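Local coordinates for fucoxanthin chlorophyll a/c-binding protein Lhcq10 (Chaetoceros gracilis, PDB 6L4U) that probably harvests light as a fucoxanthin- and chlorophyll a/c-binding antenna protein, passing excitation energy on within a larger photosynthetic assembly, at residues Z[79-84]-Z[162-167]. Sequence-based numbering, arbitrary orientation.
With CLA (chlorophyll a), chain B.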
loop_
_atom_site.group_PDB
_atom_site.type_symbol
_atom_site.label_atom_id
_atom_site.label_comp_id
_atom_site.label_asym_id
_atom_site.label_seq_id
_atom_site.Cartn_x
_atom_site.Cartn_y
_atom_site.Cartn_z
ATOM N N PHE Z 79 -35.879 68.870 58.076
ATOM C CA PHE Z 79 -34.959 69.411 57.083
ATOM C C PHE Z 79 -35.498 70.707 56.498
ATOM O O PHE Z 79 -34.744 71.667 56.302
ATOM C CB PHE Z 79 -34.717 68.379 55.975
ATOM C CG PHE Z 79 -33.641 68.768 54.995
ATOM C CD1 PHE Z 79 -32.327 68.404 55.217
ATOM C CD2 PHE Z 79 -33.948 69.475 53.838
ATOM C CE1 PHE Z 79 -31.340 68.750 54.321
ATOM C CE2 PHE Z 79 -32.963 69.833 52.945
ATOM C CZ PHE Z 79 -31.662 69.469 53.185
ATOM N N LEU Z 80 -36.797 70.741 56.189
ATOM C CA LEU Z 80 -37.397 71.942 55.621
ATOM C C LEU Z 80 -37.453 73.072 56.636
ATOM O O LEU Z 80 -37.335 74.245 56.263
ATOM C CB LEU Z 80 -38.802 71.641 55.103
ATOM C CG LEU Z 80 -38.945 70.691 53.918
ATOM C CD1 LEU Z 80 -40.406 70.564 53.533
ATOM C CD2 LEU Z 80 -38.114 71.171 52.755
ATOM N N ARG Z 81 -37.631 72.740 57.916
ATOM C CA ARG Z 81 -37.619 73.764 58.952
ATOM C C ARG Z 81 -36.219 74.318 59.164
ATOM O O ARG Z 81 -36.055 75.528 59.348
ATOM C CB ARG Z 81 -38.163 73.197 60.256
ATOM C CG ARG Z 81 -39.663 73.168 60.334
ATOM C CD ARG Z 81 -40.105 72.653 61.681
ATOM N NE ARG Z 81 -39.645 73.524 62.754
ATOM C CZ ARG Z 81 -39.703 73.214 64.043
ATOM N NH1 ARG Z 81 -39.262 74.070 64.952
ATOM N NH2 ARG Z 81 -40.211 72.050 64.422
ATOM N N GLN Z 82 -35.204 73.449 59.145
ATOM C CA GLN Z 82 -33.820 73.897 59.284
ATOM C C GLN Z 82 -33.419 74.779 58.121
ATOM O O GLN Z 82 -32.702 75.766 58.296
ATOM C CB GLN Z 82 -32.854 72.753 59.171
ATOM C CG GLN Z 82 -31.548 72.730 59.853
ATOM C CD GLN Z 82 -31.026 73.819 60.738
ATOM O OE1 GLN Z 82 -31.018 75.024 60.501
ATOM N NE2 GLN Z 82 -30.637 73.329 61.903
ATOM N N SER Z 83 -33.796 74.369 56.909
ATOM C CA SER Z 83 -33.379 75.090 55.718
ATOM C C SER Z 83 -34.078 76.433 55.612
ATOM O O SER Z 83 -33.497 77.386 55.089
ATOM C CB SER Z 83 -33.650 74.258 54.468
ATOM O OG SER Z 83 -33.342 74.994 53.300
ATOM N N GLU Z 84 -35.314 76.531 56.107
ATOM C CA GLU Z 84 -35.996 77.820 56.133
ATOM C C GLU Z 84 -35.380 78.742 57.173
ATOM O O GLU Z 84 -35.190 79.937 56.918
ATOM C CB GLU Z 84 -37.483 77.626 56.420
ATOM C CG GLU Z 84 -38.264 78.926 56.488
ATOM C CD GLU Z 84 -39.744 78.709 56.688
ATOM O OE1 GLU Z 84 -40.534 79.286 55.916
ATOM O OE2 GLU Z 84 -40.118 77.965 57.617
ATOM N N GLY Z 162 -35.799 66.873 67.226
ATOM C CA GLY Z 162 -35.439 67.980 66.364
ATOM C C GLY Z 162 -34.811 69.196 67.004
ATOM O O GLY Z 162 -33.606 69.216 67.273
ATOM N N LYS Z 163 -35.638 70.220 67.217
ATOM C CA LYS Z 163 -35.288 71.609 67.484
ATOM C C LYS Z 163 -34.343 72.126 66.402
ATOM O O LYS Z 163 -33.129 72.234 66.628
ATOM C CB LYS Z 163 -34.665 71.790 68.864
ATOM C CG LYS Z 163 -34.663 73.234 69.248
ATOM C CD LYS Z 163 -36.014 73.687 69.698
ATOM C CE LYS Z 163 -35.847 75.109 70.065
ATOM N NZ LYS Z 163 -35.740 75.157 71.519
ATOM N N PRO Z 164 -34.850 72.413 65.203
ATOM C CA PRO Z 164 -33.978 72.933 64.148
ATOM C C PRO Z 164 -33.609 74.383 64.399
ATOM O O PRO Z 164 -34.353 75.145 65.020
ATOM C CB PRO Z 164 -34.834 72.789 62.888
ATOM C CG PRO Z 164 -36.215 72.943 63.385
ATOM C CD PRO Z 164 -36.255 72.352 64.766
ATOM N N GLY Z 165 -32.433 74.759 63.906
ATOM C CA GLY Z 165 -31.868 76.057 64.167
ATOM C C GLY Z 165 -31.064 76.147 65.444
ATOM O O GLY Z 165 -30.285 77.092 65.606
ATOM N N ALA Z 166 -31.227 75.188 66.352
ATOM C CA ALA Z 166 -30.490 75.165 67.611
ATOM C C ALA Z 166 -29.045 74.793 67.329
ATOM O O ALA Z 166 -28.728 73.626 67.092
ATOM C CB ALA Z 166 -31.130 74.182 68.582
ATOM N N PHE Z 167 -28.168 75.782 67.338
ATOM C CA PHE Z 167 -26.755 75.506 67.148
ATOM C C PHE Z 167 -26.197 74.850 68.402
ATOM O O PHE Z 167 -26.382 75.378 69.506
ATOM C CB PHE Z 167 -25.979 76.775 66.836
ATOM C CG PHE Z 167 -24.752 76.543 66.015
ATOM C CD1 PHE Z 167 -23.531 76.304 66.622
ATOM C CD2 PHE Z 167 -24.818 76.559 64.633
ATOM C CE1 PHE Z 167 -22.396 76.086 65.864
ATOM C CE2 PHE Z 167 -23.689 76.343 63.872
ATOM C CZ PHE Z 167 -22.477 76.107 64.488
HETATM MG MG CLA B . -41.503 79.145 54.026
HETATM C CHA CLA B . -44.225 77.485 55.372
HETATM C CHB CLA B . -39.859 76.200 53.948
HETATM C CHC CLA B . -39.009 80.748 52.393
HETATM C CHD CLA B . -43.623 82.159 53.742
HETATM N NA CLA B . -41.957 77.187 54.524
HETATM C C1A CLA B . -42.994 76.679 55.079
HETATM C C2A CLA B . -42.932 75.200 55.383
HETATM C C3A CLA B . -41.519 74.856 54.974
HETATM C C4A CLA B . -41.086 76.180 54.448
HETATM C CMA CLA B . -40.710 74.583 56.232
HETATM C CAA CLA B . -43.873 74.359 54.490
HETATM C CBA CLA B . -43.522 74.183 53.003
HETATM C CGA CLA B . -43.766 75.432 52.182
HETATM O O1A CLA B . -44.889 75.859 51.998
HETATM O O2A CLA B . -42.656 76.193 51.638
HETATM N NB CLA B . -39.712 78.542 53.257
HETATM C C1B CLA B . -39.154 77.343 53.374
HETATM C C2B CLA B . -37.757 77.233 52.894
HETATM C C3B CLA B . -37.505 78.612 52.432
HETATM C C4B CLA B . -38.787 79.325 52.698
HETATM C CMB CLA B . -36.841 76.042 52.884
HETATM C CAB CLA B . -36.267 79.153 51.826
HETATM C CBB CLA B . -36.222 79.456 50.548
HETATM N NC CLA B . -41.381 81.035 53.223
HETATM C C1C CLA B . -40.258 81.499 52.638
HETATM C C2C CLA B . -40.333 82.919 52.212
HETATM C C3C CLA B . -41.691 83.324 52.612
HETATM C C4C CLA B . -42.240 82.087 53.223
HETATM C CMC CLA B . -39.294 83.764 51.534
HETATM C CAC CLA B . -42.354 84.665 52.432
HETATM C CBC CLA B . -43.078 84.590 51.105
HETATM N ND CLA B . -43.415 79.752 54.361
HETATM C C1D CLA B . -44.193 80.959 54.352
HETATM C C2D CLA B . -45.535 80.861 54.981
HETATM C C3D CLA B . -45.516 79.439 55.398
HETATM C C4D CLA B . -44.298 78.908 55.013
HETATM C CMD CLA B . -46.706 81.763 55.240
HETATM C CAD CLA B . -46.304 78.370 56.055
HETATM O OBD CLA B . -47.481 78.501 56.550
HETATM C CBD CLA B . -45.493 77.138 56.079
HETATM C CGD CLA B . -45.191 76.815 57.513
HETATM O O1D CLA B . -45.630 75.795 58.013
HETATM O O2D CLA B . -44.364 77.689 58.327
HETATM C CED CLA B . -43.892 77.219 59.591
HETATM C C1 CLA B . -42.217 76.021 50.293
HETATM C C2 CLA B . -40.751 76.372 50.274
HETATM C C3 CLA B . -40.026 76.502 49.155
HETATM C C4 CLA B . -38.581 76.869 49.295
HETATM C C5 CLA B . -40.636 76.265 47.793
HETATM C C6 CLA B . -39.651 76.399 46.636
HETATM C C7 CLA B . -40.309 77.190 45.515
HETATM C C8 CLA B . -39.349 77.529 44.382
HETATM C C9 CLA B . -39.986 78.590 43.490
HETATM C C10 CLA B . -39.007 76.248 43.626
HETATM C C11 CLA B . -38.362 76.488 42.262
HETATM C C12 CLA B . -36.897 76.895 42.363
HETATM C C13 CLA B . -36.027 75.941 41.557
HETATM C C14 CLA B . -35.838 74.646 42.338
HETATM C C15 CLA B . -34.703 76.625 41.234
HETATM C C16 CLA B . -33.762 75.800 40.360
HETATM C C17 CLA B . -32.467 75.480 41.105
HETATM C C18 CLA B . -31.219 75.846 40.310
HETATM C C19 CLA B . -29.962 75.519 41.105
HETATM C C20 CLA B . -31.228 77.313 39.902
#
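Glu84 OE1 is held twice: it ligates the chlorophyll a magnesium at 2.1 Å and accepts a hydrogen bond from Arg211 NE of helix 196-223, a pairing that would probably stabilise the carboxylate as an anion. The side chain reaches the metal extended, with CG anti to the backbone N (chi1 179°). One turn back along helix 73-102, the pigment methyl CMA sits 3.4 Å from Leu80 O. A glutamate-arginine pair joining two long helices, with the glutamate as magnesium ligand, is a hallmark of the light-harvesting chlorophyll-binding fold. Arg81 and Gln82 carry the contact with loop 162-167. Pro164 lies over one face of the Arg81 guanidinium, its CG 3.3 Å above the plane and displaced toward the rim, while Pro164 CD approaches Arg81 NH1 to 3.5 Å. A bend at chi3 (62°) turns the guanidinium so that it lies across the proline ring, one face against it. Arg81 also touches Leu44 and Ile47 of helix 42-51, so an alanine here would probably strip the cover from Pro164 CG and CD and lose the contacts with that helix. Pro164 CB rests 3.8 Å from Gln82 N, bringing the ring close to the helix backbone. Lys163 to Ala166 form a type II beta turn with proline and glycine at its centre; Gly165 has a positive phi (86°), a backbone shape in which any side chain would collide with the carbonyl oxygen of Pro164. Gly165 O accepts a hydrogen bond from Arg89 NH1 of helix 73-102, and both Arg89 and residues 163-167 line a chlorophyll c1 pocket.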